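Local structure of UPF0098 protein YbcL (Escherichia coli, 1FUX) at the interface of chains A and B. The protein is of unknown function but, as a bacterial PEBP-family homologue of the Raf kinase inhibitor protein, forms periplasmic homodimers and may bind small anionic or phosphate-bearing ligands. Numbering follows the deposited sequence. Chains: chain A/B, Hypothetical 19.5 KDA protein IN emre-rus intergenic region.

Contact 1: the interface of chains A and B. Residues chain A 58-60; chain B 141, 144-145, 148.
A:Pro58, the last residue of the DPDAP motif typical of the PEBP family, and A:Thr59 just after it lie against helix 140-150 of chain B across the homodimer interface. The apolar contacts run along one side of that helix. The pyrrolidine ring of A:Pro58 sits alongside the B:Tyr145 side chain, its CG 4.0 Å from the ring carbon CE1 of B:Tyr145. A:Thr59 crosses the same tyrosine obliquely, bringing its methyl CG2 to 3.8 Å from B:Tyr145 CB. With chi1 at 64°, the threonine hydroxyl turns back over its own loop while the methyl faces the helix, where CG2 also comes within 3.2 Å of the carbonyl O of B:Ala141. B:Gly144, with no side chain, brings its CA to 3.4 Å from A:Thr59 O.

Two waters bridge the chains here. Water 1 joins the main-chain carbonyls of A:Pro58 and B:Tyr145, and it also lies above one face of the tyrosine ring, toward the rim. Water 2 couples A:Thr59 O, 2.8 Å from the water O, to the side-chain amide nitrogen ND2 of B:Asn148.

Within chain B, B:Asn148 ND2 also donates to B:Gly144 O at 2.8 Å, from well above the carbonyl plane. The amide is thus steadied by its own helix as well as by water 2, while B:Asn148 CB packs 3.6 Å from A:Pro58 O.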
loop_
_atom_site.group_PDB
_atom_site.type_symbol
_atom_site.label_atom_id
_atom_site.label_comp_id
_atom_site.label_asym_id
_atom_site.label_seq_id
_atom_site.Cartn_x
_atom_site.Cartn_y
_atom_site.Cartn_z
ATOM N N PRO A 58 0.920 -7.814 -8.521
ATOM C CA PRO A 58 -0.269 -7.461 -9.300
ATOM C C PRO A 58 -1.391 -6.916 -8.438
ATOM O O PRO A 58 -2.462 -7.522 -8.301
ATOM C CB PRO A 58 -0.590 -8.792 -9.992
ATOM C CG PRO A 58 -0.224 -9.837 -8.966
ATOM C CD PRO A 58 1.094 -9.278 -8.396
ATOM N N THR A 59 -1.199 -5.724 -7.893
ATOM C CA THR A 59 -2.183 -5.220 -6.910
ATOM C C THR A 59 -2.645 -3.818 -7.232
ATOM O O THR A 59 -3.738 -3.466 -6.753
ATOM C CB THR A 59 -1.543 -5.140 -5.503
ATOM O OG1 THR A 59 -0.501 -4.139 -5.732
ATOM C CG2 THR A 59 -0.945 -6.402 -4.932
ATOM N N GLY A 60 -1.924 -3.132 -8.114
ATOM C CA GLY A 60 -2.233 -1.723 -8.350
ATOM C C GLY A 60 -1.349 -0.776 -7.547
ATOM O O GLY A 60 -1.322 0.432 -7.859
ATOM N N ALA B 141 -3.057 -3.027 -0.745
ATOM C CA ALA B 141 -2.444 -3.948 -1.703
ATOM C C ALA B 141 -2.997 -5.359 -1.632
ATOM O O ALA B 141 -3.142 -5.964 -2.712
ATOM C CB ALA B 141 -0.908 -3.996 -1.387
ATOM N N GLY B 144 -6.243 -5.277 -3.359
ATOM C CA GLY B 144 -6.043 -5.132 -4.822
ATOM C C GLY B 144 -5.518 -6.406 -5.466
ATOM O O GLY B 144 -5.910 -6.694 -6.626
ATOM N N TYR B 145 -4.711 -7.164 -4.729
ATOM C CA TYR B 145 -4.265 -8.456 -5.266
ATOM C C TYR B 145 -5.468 -9.369 -5.526
ATOM O O TYR B 145 -5.657 -9.944 -6.602
ATOM C CB TYR B 145 -3.403 -9.158 -4.211
ATOM C CG TYR B 145 -2.722 -10.417 -4.708
ATOM C CD1 TYR B 145 -1.348 -10.375 -4.921
ATOM C CD2 TYR B 145 -3.361 -11.606 -4.966
ATOM C CE1 TYR B 145 -0.630 -11.469 -5.368
ATOM C CE2 TYR B 145 -2.674 -12.712 -5.457
ATOM C CZ TYR B 145 -1.311 -12.634 -5.635
ATOM O OH TYR B 145 -0.605 -13.724 -6.084
ATOM N N ASN B 148 -7.818 -7.947 -8.373
ATOM C CA ASN B 148 -7.244 -8.234 -9.696
ATOM C C ASN B 148 -7.353 -9.696 -10.053
ATOM O O ASN B 148 -7.714 -10.034 -11.192
ATOM C CB ASN B 148 -5.796 -7.708 -9.758
ATOM C CG ASN B 148 -5.884 -6.213 -10.022
ATOM O OD1 ASN B 148 -6.305 -5.765 -11.091
ATOM N ND2 ASN B 148 -5.491 -5.412 -9.049
HETATM O O HOH W 1 -3.736 -10.159 -8.557
HETATM O O HOH W 2 -5.896 -2.586 -8.392
#

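Contact 2: the interface of chains A and B. Residues chain A 59, 61-63, 100; chain B 141-142, 145.
This part of the two-fold homodimer interface is a small, mainly apolar helix-into-loop contact: the methyl of B:Ala141, at the start of helix 140-150, is gripped by A:Ser61, A:Trp63 and A:Asp100 of the other subunit, helping to seat that helix on its partner. B:Ala141 CB lies 3.3 Å from the carboxylate oxygen OD2 of A:Asp100, and on another flank it meets CE3 of the A:Trp63 indole at 3.7 Å. The hydroxyl oxygen A:Ser61 OG is also near, 3.6 Å from the same methyl.

The six-membered ring of A:Trp63 does most of the touching beyond the alanine. Its CZ3 reaches the first helical turn 3.7 Å from B:Leu142 N, and CH2 packs beside the leucine side chain, which runs alongside the indole and points the same way. Chi1 of -164° takes CG of A:Trp63 away from its backbone N and carries the indole out to this helix. A:Asp100 CB rests over the centre of one face of the indole and A:Thr59 CG2 lies in plane at its edge, so residues of its own chain help to fix the ring's position.

Behind the contact, A:Thr59 OG1 ties the loop together: it accepts an almost straight bond from A:Ser61 N (170° at H) and donates to A:Gly62 O at 2.8 Å. A valine in its place would probably leave A:Ser61 N and A:Gly62 O without this shared partner, and the turn that presents A:Ser61 and A:Trp63 would be held less firmly.

A:Asp100 contributes its carboxylate through water as well, and its negative charge would probably suit the N-terminal end of the helix: OD1 holds water 3, which accepts from B:Ala141 N, the water O lying 2.9 Å from that nitrogen.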
loop_
_atom_site.group_PDB
_atom_site.type_symbol
_atom_site.label_atom_id
_atom_site.label_comp_id
_atom_site.label_asym_id
_atom_site.label_seq_id
_atom_site.Cartn_x
_atom_site.Cartn_y
_atom_site.Cartn_z
ATOM N N THR A 59 -1.199 -5.724 -7.893
ATOM C CA THR A 59 -2.183 -5.220 -6.910
ATOM C C THR A 59 -2.645 -3.818 -7.232
ATOM O O THR A 59 -3.738 -3.466 -6.753
ATOM C CB THR A 59 -1.543 -5.140 -5.503
ATOM O OG1 THR A 59 -0.501 -4.139 -5.732
ATOM C CG2 THR A 59 -0.945 -6.402 -4.932
ATOM N N SER A 61 -0.636 -1.265 -6.538
ATOM C CA SER A 61 0.218 -0.404 -5.711
ATOM C C SER A 61 1.501 -1.141 -5.287
ATOM O O SER A 61 2.164 -0.622 -4.381
ATOM C CB SER A 61 -0.465 -0.001 -4.392
ATOM O OG SER A 61 -0.906 -1.121 -3.612
ATOM N N GLY A 62 1.862 -2.182 -6.006
ATOM C CA GLY A 62 3.056 -2.983 -5.688
ATOM C C GLY A 62 2.832 -3.662 -4.326
ATOM O O GLY A 62 1.679 -3.922 -3.967
ATOM N N TRP A 63 3.898 -3.879 -3.574
ATOM C CA TRP A 63 3.801 -4.580 -2.289
ATOM C C TRP A 63 4.932 -4.109 -1.389
ATOM O O TRP A 63 6.100 -4.158 -1.748
ATOM C CB TRP A 63 3.888 -6.089 -2.517
ATOM C CG TRP A 63 3.412 -6.861 -1.296
ATOM C CD1 TRP A 63 4.158 -7.239 -0.222
ATOM C CD2 TRP A 63 2.073 -7.310 -1.065
ATOM N NE1 TRP A 63 3.357 -7.896 0.701
ATOM C CE2 TRP A 63 2.085 -7.990 0.172
ATOM C CE3 TRP A 63 0.887 -7.246 -1.804
ATOM C CZ2 TRP A 63 0.945 -8.600 0.712
ATOM C CZ3 TRP A 63 -0.246 -7.847 -1.260
ATOM C CH2 TRP A 63 -0.217 -8.507 -0.029
ATOM N N ASP A 100 2.548 -4.997 3.774
ATOM C CA ASP A 100 1.279 -5.263 3.085
ATOM C C ASP A 100 0.703 -6.582 3.473
ATOM O O ASP A 100 -0.504 -6.840 3.318
ATOM C CB ASP A 100 1.411 -5.076 1.563
ATOM C CG ASP A 100 1.385 -3.598 1.182
ATOM O OD1 ASP A 100 0.852 -2.792 1.992
ATOM O OD2 ASP A 100 1.902 -3.257 0.094
ATOM N N ALA B 141 -3.057 -3.027 -0.745
ATOM C CA ALA B 141 -2.444 -3.948 -1.703
ATOM C C ALA B 141 -2.997 -5.359 -1.632
ATOM O O ALA B 141 -3.142 -5.964 -2.712
ATOM C CB ALA B 141 -0.908 -3.996 -1.387
ATOM N N LEU B 142 -3.277 -5.859 -0.420
ATOM C CA LEU B 142 -3.833 -7.213 -0.310
ATOM C C LEU B 142 -5.204 -7.289 -0.962
ATOM O O LEU B 142 -5.462 -8.190 -1.732
ATOM C CB LEU B 142 -3.880 -7.610 1.176
ATOM C CG LEU B 142 -4.567 -8.979 1.432
ATOM C CD1 LEU B 142 -3.814 -10.102 0.713
ATOM C CD2 LEU B 142 -4.703 -9.244 2.917
ATOM N N TYR B 145 -4.711 -7.164 -4.729
ATOM C CA TYR B 145 -4.265 -8.456 -5.266
ATOM C C TYR B 145 -5.468 -9.369 -5.526
ATOM O O TYR B 145 -5.657 -9.944 -6.602
ATOM C CB TYR B 145 -3.403 -9.158 -4.211
ATOM C CG TYR B 145 -2.722 -10.417 -4.708
ATOM C CD1 TYR B 145 -1.348 -10.375 -4.921
ATOM C CD2 TYR B 145 -3.361 -11.606 -4.966
ATOM C CE1 TYR B 145 -0.630 -11.469 -5.368
ATOM C CE2 TYR B 145 -2.674 -12.712 -5.457
ATOM C CZ TYR B 145 -1.311 -12.634 -5.635
ATOM O OH TYR B 145 -0.605 -13.724 -6.084
HETATM O O HOH W 3 -1.278 -1.428 0.853
#

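Contacts 1 and 2 are adjoining, overlapping parts of the dimer interface, with the centres of their C-alpha atoms about 5 Å apart. A:Thr59, B:Ala141 and B:Tyr145 belong to both, so the threonine touches the helix in each: contact 1 follows helix 140-150 of chain B toward its later turns, whereas contact 2 gathers round its beginning and reaches the start of strand 63-72 in chain A. Two-fold symmetry repeats the pair with chains exchanged, so each subunit offers both loop and helix to the dimer. Because the loop continues from the family's DPDAP motif, dimerisation may help to shape the region around the putative ligand site.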